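Long-range contacts in aminotransferase (Bacillus subtilis, PDB 6L1O), which is a pyridoxal-phosphate-dependent aminotransferase encoded in the operon for biosynthesis of the dipeptide antibiotic bacilysin: residues Y343-H349 with R383-L389; V351-G355 with H365-S369. All blocks are in the same frame, centred on the assembly; numbering follows the deposited sequence.

Following the chain from the N terminus, helix 337-348 supplies the first half of contact 1, and residues 351-355, a few positions on, supply the first half of contact 2. The chain then turns back into strand 365-369 and closes contact 2 as a beta hairpin, before helix 374-385 and the residues after it return to helix 337-348 and close contact 1. The hairpin is thus nested within the larger loop. Contact 1 joins helix 337-348 to helix 374-385 and the residues that follow it, far from the chain's centre, whereas contact 2 lies deeper, beside the cofactor site. The two meet where Leu344 CD1 packs on Val352 CG2 at 4.1 Å and Leu345 touches Val351.

Contact 1: residues Y343-H349 with R383-L389; sequences YLLEHAH and RIQKLNL
The Tyr343 ring meets Leu387 CD1 and, 3.7 Å away, Leu389 CD2 obliquely through CE2, while His347 ND1 lies over the centre of one face. The imidazole has Tyr343 CE1 over one face, toward the rim, and Tyr343 O at its edge: ND1 donates to this oxygen over 3.2 Å, in the carbonyl plane on a lone pair. Tyr343 O also accepts the helical bond from His347 N, so one residue grips it twice; the ND1 bond, bent to 141° at the hydrogen, helps fix the imidazole's rotation. The Arg383 guanidinium has Ala348 O and His349 O at its edge, the latter 3.1 Å from NH1; NH1 is hydrogen-bonded to His33 O, and NE pairs with Glu379. Here the end of helix 337-348 packs on the C-terminal part of helix 374-385 and the type I turn Gln385 to Asn388, in the C-terminal small domain of this fold-type I PLP enzyme. Leu387 fills the middle. Its CD1 lies 3.8 Å from Leu344 CD2 and 4.0 Å from Ala348 CB, and its CD2 is 3.6 Å from His347 CB. Leu344 (CG anti to the carbonyl carbon, chi1 -69°) sends CD1 to Ile384 CD1 and CD2 to Leu389 CD1.

Contact 2: residues V351-G355 with H365-S369; sequences VVTPG and HVRIS
A beta hairpin beside the pyridoxal phosphate site brings Thr353 and Arg367 together as an antiparallel hydrogen-bonded pair. Strand 353-354 is an outer strand of a small antiparallel sheet, with strand 365-369 in the middle and strand 325-329 beyond. Thr353 N donates to Arg367 O at 3.0 Å and Arg367 N to Thr353 O at 2.8 Å. Pro354 and Val366 form the next, non-hydrogen-bonded pair; past it Gly355 N reaches His365 O at 2.9 Å, the more bent of the three bonds. On one side of the hairpin, Val352 turns its two methyls to different neighbours: CG2 crosses to Val366 CB at 3.8 Å, while CG1 lies alongside Ile368 CG1 at 3.9 Å. Val366 also packs on Phe340 of helix 337-348, joining the hairpin to that helix. Thr353 and Arg367 run side by side toward the other face. With CG opposite the backbone N (chi1 -166°) and a bend at chi3 of 65°, the arginine chain folds its guanidinium back beside the threonine. NH1 is hydrogen-bonded to Asn178 OD1, a residue of the cofactor pocket, which ties the hairpin to that site. Thr353 OG1, beside its own backbone N, meets the guanidinium obliquely and accepts a weak bond from Arg367 NH2 at 3.4 Å.

Contact 1: residues Y343-H349 with R383-L389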
loop_
_atom_site.group_PDB
_atom_site.type_symbol
_atom_site.label_atom_id
_atom_site.label_comp_id
_atom_site.label_asym_id
_atom_site.label_seq_id
_atom_site.Cartn_x
_atom_site.Cartn_y
_atom_site.Cartn_z
ATOM N N TYR B 343 20.477 -11.713 27.428
ATOM C CA TYR B 343 21.603 -12.520 27.892
ATOM C C TYR B 343 22.177 -13.408 26.765
ATOM O O TYR B 343 23.419 -13.546 26.639
ATOM C CB TYR B 343 21.194 -13.370 29.076
ATOM C CG TYR B 343 22.362 -14.098 29.730
ATOM C CD1 TYR B 343 23.036 -13.538 30.845
ATOM C CD2 TYR B 343 22.779 -15.359 29.266
ATOM C CE1 TYR B 343 24.103 -14.207 31.447
ATOM C CE2 TYR B 343 23.858 -16.014 29.859
ATOM C CZ TYR B 343 24.514 -15.440 30.942
ATOM O OH TYR B 343 25.572 -16.132 31.506
ATOM N N LEU B 344 21.295 -13.948 25.918
ATOM C CA LEU B 344 21.737 -14.805 24.811
ATOM C C LEU B 344 22.372 -13.991 23.728
ATOM O O LEU B 344 23.315 -14.465 23.090
ATOM C CB LEU B 344 20.587 -15.618 24.211
ATOM C CG LEU B 344 19.956 -16.720 24.997
ATOM C CD1 LEU B 344 18.919 -17.415 24.128
ATOM C CD2 LEU B 344 20.936 -17.702 25.598
ATOM N N LEU B 345 21.852 -12.761 23.489
ATOM C CA LEU B 345 22.435 -11.873 22.544
ATOM C C LEU B 345 23.841 -11.397 22.997
ATOM O O LEU B 345 24.780 -11.433 22.237
ATOM C CB LEU B 345 21.531 -10.668 22.290
ATOM C CG LEU B 345 22.057 -9.590 21.334
ATOM C CD1 LEU B 345 22.522 -10.180 19.999
ATOM C CD2 LEU B 345 21.020 -8.502 21.138
ATOM N N GLU B 346 23.966 -11.000 24.263
ATOM C CA GLU B 346 25.222 -10.470 24.753
ATOM C C GLU B 346 26.313 -11.545 24.861
ATOM O O GLU B 346 27.481 -11.324 24.495
ATOM C CB GLU B 346 24.961 -9.801 26.089
ATOM C CG GLU B 346 26.111 -8.988 26.641
ATOM C CD GLU B 346 25.678 -8.100 27.802
ATOM O OE1 GLU B 346 24.860 -7.164 27.586
ATOM O OE2 GLU B 346 26.152 -8.337 28.936
ATOM N N HIS B 347 25.955 -12.705 25.358
ATOM C CA HIS B 347 26.955 -13.743 25.703
ATOM C C HIS B 347 27.139 -14.832 24.651
ATOM O O HIS B 347 28.100 -15.578 24.723
ATOM C CB HIS B 347 26.578 -14.368 27.046
ATOM C CG HIS B 347 26.748 -13.410 28.190
ATOM N ND1 HIS B 347 25.773 -12.500 28.552
ATOM C CD2 HIS B 347 27.816 -13.158 28.988
ATOM C CE1 HIS B 347 26.214 -11.759 29.557
ATOM N NE2 HIS B 347 27.449 -12.144 29.842
ATOM N N ALA B 348 26.184 -14.968 23.729
ATOM C CA ALA B 348 26.296 -15.986 22.671
ATOM C C ALA B 348 26.196 -15.400 21.277
ATOM O O ALA B 348 26.354 -16.116 20.284
ATOM C CB ALA B 348 25.224 -17.049 22.863
ATOM N N HIS B 349 25.944 -14.083 21.189
ATOM C CA HIS B 349 25.656 -13.443 19.924
ATOM C C HIS B 349 24.636 -14.173 19.064
ATOM O O HIS B 349 24.844 -14.353 17.847
ATOM C CB HIS B 349 26.952 -13.238 19.157
ATOM C CG HIS B 349 27.910 -12.333 19.854
ATOM N ND1 HIS B 349 29.210 -12.181 19.439
ATOM C CD2 HIS B 349 27.757 -11.527 20.932
ATOM C CE1 HIS B 349 29.820 -11.303 20.225
ATOM N NE2 HIS B 349 28.957 -10.885 21.134
ATOM N N ARG B 383 26.989 -22.352 20.433
ATOM C CA ARG B 383 27.312 -21.126 21.151
ATOM C C ARG B 383 26.652 -21.064 22.522
ATOM O O ARG B 383 27.278 -20.637 23.495
ATOM C CB ARG B 383 26.951 -19.901 20.336
ATOM C CG ARG B 383 27.748 -19.751 19.057
ATOM C CD ARG B 383 27.292 -18.533 18.350
ATOM N NE ARG B 383 27.979 -18.310 17.100
ATOM C CZ ARG B 383 27.901 -17.200 16.404
ATOM N NH1 ARG B 383 27.123 -16.189 16.844
ATOM N NH2 ARG B 383 28.544 -17.112 15.259
ATOM N N ILE B 384 25.409 -21.517 22.597
ATOM C CA ILE B 384 24.667 -21.469 23.827
ATOM C C ILE B 384 25.208 -22.480 24.833
ATOM O O ILE B 384 25.155 -22.256 26.050
ATOM C CB ILE B 384 23.162 -21.680 23.569
ATOM C CG1 ILE B 384 22.602 -20.472 22.811
ATOM C CG2 ILE B 384 22.384 -21.900 24.866
ATOM C CD1 ILE B 384 21.060 -20.535 22.617
ATOM N N GLN B 385 25.695 -23.611 24.330
ATOM C CA GLN B 385 26.291 -24.615 25.179
ATOM C C GLN B 385 27.393 -24.056 26.093
ATOM O O GLN B 385 27.475 -24.436 27.242
ATOM C CB GLN B 385 26.865 -25.741 24.356
ATOM C CG GLN B 385 27.024 -27.007 25.162
ATOM C CD GLN B 385 27.558 -28.119 24.284
ATOM O OE1 GLN B 385 28.530 -27.912 23.552
ATOM N NE2 GLN B 385 26.911 -29.281 24.317
ATOM N N LYS B 386 28.198 -23.138 25.568
ATOM C CA LYS B 386 29.278 -22.537 26.329
ATOM C C LYS B 386 28.765 -21.762 27.547
ATOM O O LYS B 386 29.499 -21.596 28.510
ATOM C CB LYS B 386 30.132 -21.643 25.428
ATOM C CG LYS B 386 30.875 -22.423 24.350
ATOM C CD LYS B 386 31.679 -21.535 23.422
ATOM C CE LYS B 386 30.752 -20.710 22.538
ATOM N NZ LYS B 386 31.455 -19.978 21.457
ATOM N N LEU B 387 27.514 -21.295 27.505
ATOM C CA LEU B 387 26.941 -20.475 28.587
ATOM C C LEU B 387 26.641 -21.262 29.839
ATOM O O LEU B 387 26.540 -20.694 30.922
ATOM C CB LEU B 387 25.665 -19.774 28.110
ATOM C CG LEU B 387 25.786 -18.871 26.886
ATOM C CD1 LEU B 387 24.505 -18.075 26.698
ATOM C CD2 LEU B 387 26.946 -17.934 27.066
ATOM N N ASN B 388 26.422 -22.551 29.673
ATOM C CA ASN B 388 26.120 -23.456 30.778
ATOM C C ASN B 388 24.852 -23.056 31.564
ATOM O O ASN B 388 24.814 -23.123 32.783
ATOM C CB ASN B 388 27.341 -23.542 31.698
ATOM C CG ASN B 388 27.252 -24.702 32.662
ATOM O OD1 ASN B 388 26.953 -24.531 33.860
ATOM N ND2 ASN B 388 27.496 -25.896 32.151
ATOM N N LEU B 389 23.833 -22.600 30.862
ATOM C CA LEU B 389 22.571 -22.239 31.500
ATOM C C LEU B 389 21.799 -23.457 32.021
ATOM O O LEU B 389 21.833 -24.529 31.398
ATOM C CB LEU B 389 21.690 -21.458 30.530
ATOM C CG LEU B 389 22.287 -20.157 30.010
ATOM C CD1 LEU B 389 21.299 -19.493 29.073
ATOM C CD2 LEU B 389 22.636 -19.219 31.140
#

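Contact 2: residues V351-G355 with H365-S369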
loop_
_atom_site.group_PDB
_atom_site.type_symbol
_atom_site.label_atom_id
_atom_site.label_comp_id
_atom_site.label_asym_id
_atom_site.label_seq_id
_atom_site.Cartn_x
_atom_site.Cartn_y
_atom_site.Cartn_z
ATOM N N VAL B 351 20.173 -14.337 18.295
ATOM C CA VAL B 351 18.893 -13.653 18.446
ATOM C C VAL B 351 17.757 -14.616 18.492
ATOM O O VAL B 351 17.574 -15.434 17.567
ATOM C CB VAL B 351 18.655 -12.647 17.309
ATOM C CG1 VAL B 351 17.259 -11.969 17.454
ATOM C CG2 VAL B 351 19.749 -11.627 17.297
ATOM N N VAL B 352 17.024 -14.578 19.592
ATOM C CA VAL B 352 15.657 -15.154 19.688
ATOM C C VAL B 352 14.646 -14.012 19.972
ATOM O O VAL B 352 15.050 -12.948 20.436
ATOM C CB VAL B 352 15.534 -16.250 20.738
ATOM C CG1 VAL B 352 16.491 -17.389 20.414
ATOM C CG2 VAL B 352 15.815 -15.704 22.131
ATOM N N THR B 353 13.369 -14.228 19.705
ATOM C CA THR B 353 12.391 -13.185 19.953
ATOM C C THR B 353 11.850 -13.349 21.369
ATOM O O THR B 353 11.308 -14.394 21.683
ATOM C CB THR B 353 11.215 -13.242 18.985
ATOM O OG1 THR B 353 11.669 -13.509 17.670
ATOM C CG2 THR B 353 10.437 -11.894 19.005
ATOM N N PRO B 354 11.939 -12.305 22.195
ATOM C CA PRO B 354 11.389 -12.465 23.543
ATOM C C PRO B 354 9.894 -12.532 23.485
ATOM O O PRO B 354 9.266 -11.790 22.732
ATOM C CB PRO B 354 11.910 -11.207 24.298
ATOM C CG PRO B 354 12.213 -10.218 23.236
ATOM C CD PRO B 354 12.515 -10.960 21.974
ATOM N N GLY B 355 9.321 -13.480 24.226
ATOM C CA GLY B 355 7.922 -13.770 24.142
ATOM C C GLY B 355 7.038 -12.598 24.513
ATOM O O GLY B 355 5.929 -12.486 24.065
ATOM N N HIS B 365 8.555 -17.200 27.795
ATOM C CA HIS B 365 8.960 -17.961 26.595
ATOM C C HIS B 365 9.748 -17.076 25.662
ATOM O O HIS B 365 9.735 -15.848 25.766
ATOM C CB HIS B 365 7.743 -18.479 25.832
ATOM C CG HIS B 365 7.021 -19.576 26.512
ATOM N ND1 HIS B 365 6.155 -19.346 27.567
ATOM C CD2 HIS B 365 7.008 -20.902 26.294
ATOM C CE1 HIS B 365 5.670 -20.497 27.985
ATOM N NE2 HIS B 365 6.139 -21.452 27.204
ATOM N N VAL B 366 10.435 -17.717 24.719
ATOM C CA VAL B 366 11.032 -17.037 23.602
ATOM C C VAL B 366 10.511 -17.739 22.332
ATOM O O VAL B 366 10.208 -18.955 22.358
ATOM C CB VAL B 366 12.562 -16.974 23.642
ATOM C CG1 VAL B 366 13.049 -16.072 24.756
ATOM C CG2 VAL B 366 13.201 -18.365 23.764
ATOM N N ARG B 367 10.423 -16.994 21.236
ATOM C CA ARG B 367 10.076 -17.560 19.920
ATOM C C ARG B 367 11.346 -17.758 19.092
ATOM O O ARG B 367 12.180 -16.854 18.990
ATOM C CB ARG B 367 9.126 -16.648 19.155
ATOM C CG ARG B 367 8.482 -17.343 17.962
ATOM C CD ARG B 367 7.824 -16.348 17.018
ATOM N NE ARG B 367 8.793 -15.493 16.421
ATOM C CZ ARG B 367 8.560 -14.545 15.527
ATOM N NH1 ARG B 367 7.326 -14.279 15.125
ATOM N NH2 ARG B 367 9.593 -13.861 15.031
ATOM N N ILE B 368 11.477 -18.925 18.492
ATOM C CA ILE B 368 12.711 -19.297 17.805
ATOM C C ILE B 368 12.318 -19.782 16.419
ATOM O O ILE B 368 11.462 -20.630 16.293
ATOM C CB ILE B 368 13.483 -20.422 18.552
ATOM C CG1 ILE B 368 13.732 -20.075 20.029
ATOM C CG2 ILE B 368 14.824 -20.732 17.881
ATOM C CD1 ILE B 368 14.528 -21.153 20.773
ATOM N N SER B 369 12.860 -19.169 15.386
ATOM C CA SER B 369 12.304 -19.471 14.056
ATOM C C SER B 369 13.220 -20.392 13.314
ATOM O O SER B 369 14.447 -20.265 13.405
ATOM C CB SER B 369 12.066 -18.212 13.243
ATOM O OG SER B 369 13.193 -17.420 13.324
#